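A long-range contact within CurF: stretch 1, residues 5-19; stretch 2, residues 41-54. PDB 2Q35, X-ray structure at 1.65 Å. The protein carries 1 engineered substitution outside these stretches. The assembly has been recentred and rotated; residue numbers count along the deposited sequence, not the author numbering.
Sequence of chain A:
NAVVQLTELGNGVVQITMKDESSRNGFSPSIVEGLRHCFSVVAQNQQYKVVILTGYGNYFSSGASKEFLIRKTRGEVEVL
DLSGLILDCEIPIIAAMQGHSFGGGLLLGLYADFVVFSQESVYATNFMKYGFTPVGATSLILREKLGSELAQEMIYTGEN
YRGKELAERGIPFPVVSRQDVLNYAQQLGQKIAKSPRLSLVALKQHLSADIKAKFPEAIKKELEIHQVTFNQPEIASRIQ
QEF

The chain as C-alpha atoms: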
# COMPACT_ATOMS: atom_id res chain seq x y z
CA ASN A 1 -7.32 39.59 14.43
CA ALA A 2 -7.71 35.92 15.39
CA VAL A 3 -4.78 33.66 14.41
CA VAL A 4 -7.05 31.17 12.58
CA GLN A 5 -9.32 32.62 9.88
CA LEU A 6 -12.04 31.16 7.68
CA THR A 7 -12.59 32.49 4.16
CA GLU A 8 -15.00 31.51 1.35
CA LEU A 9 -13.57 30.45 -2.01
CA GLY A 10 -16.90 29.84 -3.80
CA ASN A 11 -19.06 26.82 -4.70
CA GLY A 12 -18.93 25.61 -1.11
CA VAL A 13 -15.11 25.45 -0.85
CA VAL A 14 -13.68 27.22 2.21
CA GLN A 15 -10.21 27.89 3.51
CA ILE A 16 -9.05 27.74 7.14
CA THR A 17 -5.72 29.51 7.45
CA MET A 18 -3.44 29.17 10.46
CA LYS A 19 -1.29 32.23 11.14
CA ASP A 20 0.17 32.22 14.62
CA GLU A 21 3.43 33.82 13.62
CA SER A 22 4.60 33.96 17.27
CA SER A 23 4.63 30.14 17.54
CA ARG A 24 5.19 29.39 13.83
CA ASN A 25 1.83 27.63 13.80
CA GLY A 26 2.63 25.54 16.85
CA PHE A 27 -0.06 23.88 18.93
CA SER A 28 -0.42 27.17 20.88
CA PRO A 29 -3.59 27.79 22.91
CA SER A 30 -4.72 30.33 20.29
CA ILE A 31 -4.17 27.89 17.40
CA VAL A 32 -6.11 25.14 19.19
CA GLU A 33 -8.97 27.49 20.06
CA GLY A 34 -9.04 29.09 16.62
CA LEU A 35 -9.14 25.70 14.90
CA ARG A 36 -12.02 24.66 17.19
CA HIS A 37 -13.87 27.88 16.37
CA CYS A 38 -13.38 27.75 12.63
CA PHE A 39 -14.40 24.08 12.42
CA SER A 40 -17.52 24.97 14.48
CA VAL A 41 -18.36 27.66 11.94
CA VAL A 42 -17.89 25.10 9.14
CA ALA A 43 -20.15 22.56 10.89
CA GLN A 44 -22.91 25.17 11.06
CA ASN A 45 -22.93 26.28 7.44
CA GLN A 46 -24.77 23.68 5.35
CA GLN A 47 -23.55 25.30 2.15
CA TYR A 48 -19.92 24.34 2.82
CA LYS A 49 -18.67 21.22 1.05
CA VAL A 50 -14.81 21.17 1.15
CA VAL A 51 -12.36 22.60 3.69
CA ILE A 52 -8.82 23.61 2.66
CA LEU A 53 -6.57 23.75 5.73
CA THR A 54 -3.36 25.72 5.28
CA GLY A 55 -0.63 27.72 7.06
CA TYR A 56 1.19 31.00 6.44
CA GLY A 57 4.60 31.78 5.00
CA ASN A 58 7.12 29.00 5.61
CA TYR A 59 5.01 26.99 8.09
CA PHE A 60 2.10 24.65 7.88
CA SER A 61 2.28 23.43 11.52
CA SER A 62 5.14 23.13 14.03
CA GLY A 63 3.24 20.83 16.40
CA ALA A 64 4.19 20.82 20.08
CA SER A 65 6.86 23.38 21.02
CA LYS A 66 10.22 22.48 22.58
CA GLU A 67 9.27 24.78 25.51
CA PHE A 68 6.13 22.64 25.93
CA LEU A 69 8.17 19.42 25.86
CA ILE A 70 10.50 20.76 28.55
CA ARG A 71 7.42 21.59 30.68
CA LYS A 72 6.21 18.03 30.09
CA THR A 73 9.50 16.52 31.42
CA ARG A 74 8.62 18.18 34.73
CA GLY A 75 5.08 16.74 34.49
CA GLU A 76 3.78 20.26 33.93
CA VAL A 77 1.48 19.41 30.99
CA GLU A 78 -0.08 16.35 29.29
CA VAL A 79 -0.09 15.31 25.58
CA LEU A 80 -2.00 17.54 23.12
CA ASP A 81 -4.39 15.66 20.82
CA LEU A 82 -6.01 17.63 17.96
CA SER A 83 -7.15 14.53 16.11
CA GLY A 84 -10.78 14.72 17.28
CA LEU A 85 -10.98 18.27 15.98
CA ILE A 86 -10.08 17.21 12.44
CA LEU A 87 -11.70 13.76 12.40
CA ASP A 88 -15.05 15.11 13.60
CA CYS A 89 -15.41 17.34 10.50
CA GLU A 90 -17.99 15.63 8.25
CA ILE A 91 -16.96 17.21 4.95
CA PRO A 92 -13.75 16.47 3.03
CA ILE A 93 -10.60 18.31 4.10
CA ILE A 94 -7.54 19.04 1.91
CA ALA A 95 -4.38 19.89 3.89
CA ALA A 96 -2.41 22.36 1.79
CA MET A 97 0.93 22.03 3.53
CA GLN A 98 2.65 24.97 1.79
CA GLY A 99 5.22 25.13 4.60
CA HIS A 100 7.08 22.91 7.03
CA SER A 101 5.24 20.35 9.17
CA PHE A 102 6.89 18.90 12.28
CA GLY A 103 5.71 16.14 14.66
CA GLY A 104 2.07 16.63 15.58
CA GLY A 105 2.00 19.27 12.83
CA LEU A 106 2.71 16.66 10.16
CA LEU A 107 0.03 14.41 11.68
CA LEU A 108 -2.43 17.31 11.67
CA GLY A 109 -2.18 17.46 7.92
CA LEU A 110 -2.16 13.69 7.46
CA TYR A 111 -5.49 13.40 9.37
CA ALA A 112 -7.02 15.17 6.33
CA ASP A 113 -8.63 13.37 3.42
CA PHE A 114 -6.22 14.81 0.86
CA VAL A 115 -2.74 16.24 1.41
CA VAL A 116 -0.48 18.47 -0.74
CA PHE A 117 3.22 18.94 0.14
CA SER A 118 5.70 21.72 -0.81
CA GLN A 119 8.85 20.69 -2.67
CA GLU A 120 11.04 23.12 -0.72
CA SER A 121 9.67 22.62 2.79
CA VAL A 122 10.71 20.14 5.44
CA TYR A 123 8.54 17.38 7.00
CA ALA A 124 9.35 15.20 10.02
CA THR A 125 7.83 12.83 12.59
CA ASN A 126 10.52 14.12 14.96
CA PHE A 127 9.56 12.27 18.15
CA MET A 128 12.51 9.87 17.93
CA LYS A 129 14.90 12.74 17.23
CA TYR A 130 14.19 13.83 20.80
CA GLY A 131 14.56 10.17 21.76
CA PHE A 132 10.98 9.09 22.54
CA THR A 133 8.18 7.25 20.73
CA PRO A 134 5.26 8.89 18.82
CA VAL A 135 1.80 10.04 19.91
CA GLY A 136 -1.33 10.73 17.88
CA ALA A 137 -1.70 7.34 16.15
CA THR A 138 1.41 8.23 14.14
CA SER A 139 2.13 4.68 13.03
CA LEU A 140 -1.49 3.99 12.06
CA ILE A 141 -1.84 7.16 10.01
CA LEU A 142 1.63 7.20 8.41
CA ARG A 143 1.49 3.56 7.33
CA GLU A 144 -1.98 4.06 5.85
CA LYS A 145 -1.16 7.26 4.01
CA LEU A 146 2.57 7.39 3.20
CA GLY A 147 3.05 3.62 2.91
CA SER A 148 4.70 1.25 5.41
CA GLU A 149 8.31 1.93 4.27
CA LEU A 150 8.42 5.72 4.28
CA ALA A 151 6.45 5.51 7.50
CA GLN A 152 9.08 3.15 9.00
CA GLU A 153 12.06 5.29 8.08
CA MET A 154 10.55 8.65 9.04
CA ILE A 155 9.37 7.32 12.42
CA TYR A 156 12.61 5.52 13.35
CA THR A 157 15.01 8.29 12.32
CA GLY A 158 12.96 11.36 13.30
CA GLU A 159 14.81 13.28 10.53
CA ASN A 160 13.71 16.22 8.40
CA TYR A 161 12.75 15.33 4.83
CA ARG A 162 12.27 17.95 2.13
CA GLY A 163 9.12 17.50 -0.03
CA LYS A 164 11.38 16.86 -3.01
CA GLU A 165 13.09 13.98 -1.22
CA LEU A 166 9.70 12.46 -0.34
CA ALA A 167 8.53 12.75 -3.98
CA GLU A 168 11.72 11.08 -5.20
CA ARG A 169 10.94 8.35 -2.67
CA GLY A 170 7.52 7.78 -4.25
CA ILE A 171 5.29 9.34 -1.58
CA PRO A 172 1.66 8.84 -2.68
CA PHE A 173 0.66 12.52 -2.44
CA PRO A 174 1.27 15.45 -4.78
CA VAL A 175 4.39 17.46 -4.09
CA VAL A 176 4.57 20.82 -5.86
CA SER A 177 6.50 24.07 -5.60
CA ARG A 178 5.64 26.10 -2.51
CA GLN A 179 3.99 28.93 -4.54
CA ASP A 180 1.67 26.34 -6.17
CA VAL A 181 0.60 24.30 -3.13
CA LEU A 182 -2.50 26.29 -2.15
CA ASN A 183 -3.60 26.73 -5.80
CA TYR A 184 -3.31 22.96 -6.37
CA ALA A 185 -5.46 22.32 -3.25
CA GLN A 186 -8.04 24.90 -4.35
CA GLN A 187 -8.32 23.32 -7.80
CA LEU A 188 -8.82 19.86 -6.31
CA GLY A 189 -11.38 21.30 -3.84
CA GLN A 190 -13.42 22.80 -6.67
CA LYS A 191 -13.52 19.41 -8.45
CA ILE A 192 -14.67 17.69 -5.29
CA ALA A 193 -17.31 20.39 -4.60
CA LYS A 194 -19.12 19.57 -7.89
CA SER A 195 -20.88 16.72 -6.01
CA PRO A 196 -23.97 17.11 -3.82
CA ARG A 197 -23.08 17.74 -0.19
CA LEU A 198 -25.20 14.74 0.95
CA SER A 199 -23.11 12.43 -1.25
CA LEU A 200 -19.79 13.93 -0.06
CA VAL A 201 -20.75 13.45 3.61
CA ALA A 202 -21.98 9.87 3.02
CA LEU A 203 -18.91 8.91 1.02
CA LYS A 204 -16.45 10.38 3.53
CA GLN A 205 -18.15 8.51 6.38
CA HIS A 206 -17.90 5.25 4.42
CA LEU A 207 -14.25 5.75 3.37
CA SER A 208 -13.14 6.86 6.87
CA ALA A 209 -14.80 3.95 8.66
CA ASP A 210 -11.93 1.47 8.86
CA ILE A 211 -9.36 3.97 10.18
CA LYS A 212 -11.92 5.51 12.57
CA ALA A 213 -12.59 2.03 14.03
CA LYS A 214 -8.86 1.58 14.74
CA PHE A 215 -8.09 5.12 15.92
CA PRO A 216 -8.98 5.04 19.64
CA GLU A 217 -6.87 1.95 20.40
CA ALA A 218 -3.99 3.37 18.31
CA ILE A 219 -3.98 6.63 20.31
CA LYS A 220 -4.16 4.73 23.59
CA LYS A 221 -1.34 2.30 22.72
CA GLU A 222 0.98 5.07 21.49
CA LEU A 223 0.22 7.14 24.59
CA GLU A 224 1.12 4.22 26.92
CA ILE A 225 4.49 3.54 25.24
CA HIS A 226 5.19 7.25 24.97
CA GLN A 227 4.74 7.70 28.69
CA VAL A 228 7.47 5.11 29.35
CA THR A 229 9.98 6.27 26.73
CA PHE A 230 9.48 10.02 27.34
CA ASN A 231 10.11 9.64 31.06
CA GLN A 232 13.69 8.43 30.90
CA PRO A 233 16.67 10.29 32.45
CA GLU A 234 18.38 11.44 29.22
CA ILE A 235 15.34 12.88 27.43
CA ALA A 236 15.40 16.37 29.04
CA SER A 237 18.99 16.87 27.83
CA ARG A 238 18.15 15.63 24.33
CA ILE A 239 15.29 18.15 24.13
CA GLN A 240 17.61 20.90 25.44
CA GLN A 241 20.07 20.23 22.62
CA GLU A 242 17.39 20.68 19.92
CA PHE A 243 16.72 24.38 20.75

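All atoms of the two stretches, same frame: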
# COMPACT_ATOMS: atom_id res chain seq x y z
N GLN A 5 -8.29 31.90 10.63
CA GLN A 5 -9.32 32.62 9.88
C GLN A 5 -9.95 31.75 8.81
O GLN A 5 -9.26 31.01 8.09
CB GLN A 5 -8.74 33.88 9.22
CG GLN A 5 -8.23 34.93 10.24
CD GLN A 5 -9.35 35.78 10.79
OE1 GLN A 5 -10.36 36.01 10.10
NE2 GLN A 5 -9.19 36.24 12.02
N LEU A 6 -11.27 31.89 8.68
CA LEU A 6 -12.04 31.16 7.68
C LEU A 6 -12.45 32.11 6.57
O LEU A 6 -12.99 33.20 6.84
CB LEU A 6 -13.27 30.53 8.34
CG LEU A 6 -14.33 29.90 7.45
CD1 LEU A 6 -13.85 28.63 6.89
CD2 LEU A 6 -15.56 29.62 8.30
N THR A 7 -12.14 31.73 5.33
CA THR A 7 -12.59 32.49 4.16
C THR A 7 -13.31 31.59 3.15
O THR A 7 -13.06 30.37 3.08
CB THR A 7 -11.41 33.19 3.45
OG1 THR A 7 -10.38 32.23 3.17
CG2 THR A 7 -10.86 34.35 4.32
N GLU A 8 -14.21 32.20 2.38
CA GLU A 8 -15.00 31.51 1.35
C GLU A 8 -14.34 31.63 -0.01
O GLU A 8 -13.99 32.75 -0.44
CB GLU A 8 -16.41 32.07 1.28
CG GLU A 8 -17.27 31.66 2.49
CD GLU A 8 -18.63 32.34 2.53
OE1 GLU A 8 -18.87 33.21 1.66
OE2 GLU A 8 -19.44 31.97 3.41
N LEU A 9 -14.20 30.49 -0.68
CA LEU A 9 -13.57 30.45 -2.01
C LEU A 9 -14.57 30.27 -3.14
O LEU A 9 -14.18 30.38 -4.33
CB LEU A 9 -12.52 29.35 -2.06
CG LEU A 9 -11.43 29.43 -1.00
CD1 LEU A 9 -10.42 28.34 -1.23
CD2 LEU A 9 -10.81 30.82 -0.94
N GLY A 10 -15.85 30.03 -2.80
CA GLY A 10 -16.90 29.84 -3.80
C GLY A 10 -17.28 28.38 -3.99
O GLY A 10 -16.44 27.50 -3.81
N ASN A 11 -18.54 28.16 -4.40
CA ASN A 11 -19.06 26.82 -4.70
C ASN A 11 -18.97 25.87 -3.52
O ASN A 11 -18.94 24.65 -3.71
CB ASN A 11 -18.32 26.24 -5.90
CG ASN A 11 -18.34 27.20 -7.08
OD1 ASN A 11 -19.40 27.74 -7.41
ND2 ASN A 11 -17.17 27.43 -7.70
N GLY A 12 -18.96 26.44 -2.32
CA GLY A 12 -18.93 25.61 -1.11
C GLY A 12 -17.53 25.22 -0.63
O GLY A 12 -17.38 24.49 0.34
N VAL A 13 -16.49 25.70 -1.31
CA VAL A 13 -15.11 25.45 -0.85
C VAL A 13 -14.71 26.58 0.10
O VAL A 13 -14.90 27.78 -0.21
CB VAL A 13 -14.11 25.38 -2.06
CG1 VAL A 13 -12.71 25.07 -1.59
CG2 VAL A 13 -14.54 24.31 -3.03
N VAL A 14 -14.14 26.21 1.24
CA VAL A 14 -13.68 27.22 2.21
C VAL A 14 -12.24 26.97 2.62
O VAL A 14 -11.74 25.87 2.47
CB VAL A 14 -14.61 27.34 3.45
CG1 VAL A 14 -16.03 27.60 3.00
CG2 VAL A 14 -14.51 26.11 4.30
N GLN A 15 -11.58 28.02 3.10
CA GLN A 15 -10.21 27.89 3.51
C GLN A 15 -10.06 28.29 4.97
O GLN A 15 -10.54 29.35 5.38
CB GLN A 15 -9.32 28.78 2.59
CG GLN A 15 -7.82 28.67 2.89
CD GLN A 15 -6.99 29.56 1.95
OE1 GLN A 15 -7.26 29.57 0.75
NE2 GLN A 15 -6.04 30.32 2.49
N ILE A 16 -9.40 27.43 5.75
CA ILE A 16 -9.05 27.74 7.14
C ILE A 16 -7.54 27.92 7.18
O ILE A 16 -6.80 26.99 6.86
CB ILE A 16 -9.47 26.61 8.10
CG1 ILE A 16 -11.02 26.52 8.14
CG2 ILE A 16 -8.90 26.85 9.50
CD1 ILE A 16 -11.61 25.34 9.02
N THR A 17 -7.11 29.12 7.55
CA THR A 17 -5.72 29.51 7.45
C THR A 17 -5.18 29.75 8.83
O THR A 17 -5.70 30.60 9.55
CB THR A 17 -5.58 30.82 6.63
OG1 THR A 17 -6.20 30.62 5.35
CG2 THR A 17 -4.12 31.21 6.42
N MET A 18 -4.13 29.01 9.17
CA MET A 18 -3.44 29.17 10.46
C MET A 18 -2.32 30.17 10.32
O MET A 18 -1.44 30.01 9.47
CB MET A 18 -2.84 27.83 10.94
CG MET A 18 -3.88 26.75 11.25
SD MET A 18 -3.16 25.13 11.58
CE MET A 18 -2.47 24.69 9.99
N LYS A 19 -2.33 31.20 11.18
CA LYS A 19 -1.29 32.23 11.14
C LYS A 19 -0.98 32.71 12.55
O LYS A 19 -1.27 33.84 12.92
CB LYS A 19 -1.70 33.37 10.19
CG LYS A 19 -0.59 34.40 9.94
CD LYS A 19 -1.07 35.50 9.01
CE LYS A 19 0.06 36.49 8.73
NZ LYS A 19 -0.36 37.54 7.77
N VAL A 41 -17.72 26.86 12.98
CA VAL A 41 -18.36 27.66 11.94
C VAL A 41 -18.66 26.81 10.69
O VAL A 41 -19.76 26.89 10.13
CB VAL A 41 -17.50 28.90 11.61
CG1 VAL A 41 -18.04 29.65 10.39
CG2 VAL A 41 -17.51 29.82 12.81
N VAL A 42 -17.69 26.01 10.28
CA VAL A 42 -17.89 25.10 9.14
C VAL A 42 -19.07 24.16 9.41
O VAL A 42 -19.95 24.02 8.56
CB VAL A 42 -16.62 24.30 8.86
CG1 VAL A 42 -16.89 23.16 7.87
CG2 VAL A 42 -15.57 25.26 8.27
N ALA A 43 -19.10 23.55 10.59
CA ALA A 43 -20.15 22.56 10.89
C ALA A 43 -21.55 23.17 10.78
O ALA A 43 -22.54 22.47 10.49
CB ALA A 43 -19.93 21.95 12.25
N GLN A 44 -21.64 24.47 11.02
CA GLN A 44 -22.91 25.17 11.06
C GLN A 44 -23.40 25.72 9.73
O GLN A 44 -24.55 26.14 9.63
CB GLN A 44 -22.81 26.31 12.06
CG GLN A 44 -22.55 25.83 13.47
CD GLN A 44 -22.26 26.96 14.42
OE1 GLN A 44 -21.85 28.06 14.01
NE2 GLN A 44 -22.45 26.69 15.70
N ASN A 45 -22.52 25.77 8.74
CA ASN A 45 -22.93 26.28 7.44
C ASN A 45 -23.11 25.12 6.47
O ASN A 45 -22.12 24.56 5.97
CB ASN A 45 -21.92 27.29 6.88
CG ASN A 45 -22.50 28.08 5.69
OD1 ASN A 45 -23.36 27.57 4.92
ND2 ASN A 45 -22.07 29.33 5.56
N GLN A 46 -24.38 24.79 6.21
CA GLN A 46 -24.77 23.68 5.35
C GLN A 46 -24.32 23.85 3.90
O GLN A 46 -24.31 22.89 3.13
CB GLN A 46 -26.29 23.53 5.37
CG GLN A 46 -26.83 22.99 6.67
CD GLN A 46 -26.59 21.49 6.80
OE1 GLN A 46 -27.13 20.69 6.03
NE2 GLN A 46 -25.78 21.11 7.78
N GLN A 47 -23.97 25.06 3.54
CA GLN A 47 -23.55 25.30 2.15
C GLN A 47 -22.10 24.89 1.91
O GLN A 47 -21.68 24.76 0.74
CB GLN A 47 -23.74 26.77 1.80
CG GLN A 47 -25.19 27.26 1.97
CD GLN A 47 -26.20 26.54 1.06
OE1 GLN A 47 -26.02 26.47 -0.16
NE2 GLN A 47 -27.27 26.02 1.66
N TYR A 48 -21.33 24.70 2.98
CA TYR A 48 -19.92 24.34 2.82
C TYR A 48 -19.76 22.86 2.50
O TYR A 48 -20.42 22.00 3.12
CB TYR A 48 -19.10 24.71 4.05
CG TYR A 48 -19.07 26.18 4.37
CD1 TYR A 48 -19.44 27.15 3.42
CD2 TYR A 48 -18.59 26.62 5.61
CE1 TYR A 48 -19.37 28.53 3.73
CE2 TYR A 48 -18.50 27.97 5.90
CZ TYR A 48 -18.90 28.92 4.99
OH TYR A 48 -18.82 30.26 5.30
N LYS A 49 -18.86 22.57 1.55
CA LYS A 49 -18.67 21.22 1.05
C LYS A 49 -17.24 20.68 1.16
O LYS A 49 -17.04 19.47 1.20
CB LYS A 49 -19.09 21.09 -0.44
CG LYS A 49 -20.54 21.35 -0.73
CD LYS A 49 -20.67 21.16 -2.23
CE LYS A 49 -22.08 21.15 -2.70
NZ LYS A 49 -22.07 21.04 -4.17
N VAL A 50 -16.25 21.58 1.11
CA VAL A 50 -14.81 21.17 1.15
C VAL A 50 -14.06 22.19 1.99
O VAL A 50 -14.28 23.39 1.83
CB VAL A 50 -14.16 21.10 -0.28
CG1 VAL A 50 -12.71 20.63 -0.20
CG2 VAL A 50 -14.94 20.17 -1.21
N VAL A 51 -13.21 21.72 2.90
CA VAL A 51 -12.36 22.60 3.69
C VAL A 51 -10.90 22.48 3.19
O VAL A 51 -10.41 21.36 3.03
CB VAL A 51 -12.36 22.18 5.16
CG1 VAL A 51 -11.29 22.96 5.92
CG2 VAL A 51 -13.74 22.40 5.77
N ILE A 52 -10.25 23.60 2.91
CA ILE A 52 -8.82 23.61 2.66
C ILE A 52 -8.14 24.15 3.90
O ILE A 52 -8.37 25.32 4.28
CB ILE A 52 -8.49 24.48 1.41
CG1 ILE A 52 -9.20 23.86 0.19
CG2 ILE A 52 -6.96 24.54 1.16
CD1 ILE A 52 -9.01 24.61 -1.07
N LEU A 53 -7.32 23.32 4.54
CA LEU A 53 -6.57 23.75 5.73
C LEU A 53 -5.14 24.10 5.34
O LEU A 53 -4.44 23.30 4.73
CB LEU A 53 -6.56 22.61 6.75
CG LEU A 53 -5.80 22.84 8.07
CD1 LEU A 53 -6.33 24.03 8.88
CD2 LEU A 53 -5.81 21.54 8.93
N THR A 54 -4.69 25.28 5.72
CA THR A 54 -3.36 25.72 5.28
C THR A 54 -2.70 26.59 6.37
O THR A 54 -3.35 26.99 7.35
CB THR A 54 -3.43 26.41 3.90
OG1 THR A 54 -2.13 26.42 3.29
CG2 THR A 54 -3.97 27.85 4.00
O HOH W 1 -21.01 23.51 -5.17

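What ties the two stretches together most firmly? Strand 13-18 lies parallel to strand 50-54, and a ladder of backbone hydrogen bonds joins them. Val14 N donates to Val50 O (2.9 Å) and Ile52 N to Val14 O (2.8 Å); Ile16 N then donates to Ile52 O (2.8 Å), Thr54 N to Ile16 O (2.9 Å), and Met18 N to Thr54 O (2.8 Å). Val14 and Ile16 therefore use both their N and O atoms toward this neighbour, as expected in a parallel pair. Gln15 instead turns its N and O to Thr7, so strand 13-18 is bonded along both edges.

How does the ladder begin? Gly12 O accepts from two successive amides, Lys49 N at 2.7 Å and Val50 N at 3.2 Å. Glycine suits this place twice over: its backbone angles (88°/3°) would jam a CB against the preceding carbonyl, and a CB would also lie 2.9 Å from Gln47 O, a clash. The absent side chain lets Gly12 CA approach Gln47 O to 3.4 Å. Nearby, a water donates to Asn11 O (2.8 Å) and accepts from Lys49 NZ (2.9 Å), bridging the turn to the extended lysine.

Which side chain joins polar and apolar contact? Tyr48, largely buried, donates from OH to Glu8 OE2 at 2.6 Å, a short bond to a carboxylate whose side chain reaches in from an exposed position. The ring also offers a face to Val14, whose CG1 sits 3.4 Å from the centroid of the Tyr48 ring and 8° off its normal, a CH-pi contact. The tyrosine thus satisfies its hydroxyl at the ring's edge while its aromatic surface covers a valine.

What fills the two faces of the sheet? On the face of Val14, Ile16, Val51 and Leu53, branched aliphatic side chains pack beneath the helix: Ile16 CD1 lies 3.9 Å from Val51 CG1 and 4.0 Å from Val42 CG2. Leu6 joins them from the preceding strand, with its CD2 a close 3.2 Å from Val41 CG1. On the other face, Val13 CG1 meets Ile52 CD1 at 3.8 Å, and Leu9 CD1 comes within 4.0 Å of the same Ile52 CD1. Farther along, this face turns more polar: Gln15 NE2 donates to Thr17 OG1 (2.9 Å) and touches the methyl of Thr54, NE2 to CG2, at 3.6 Å. Altogether the contact buries 937 Å², summed over both stretches.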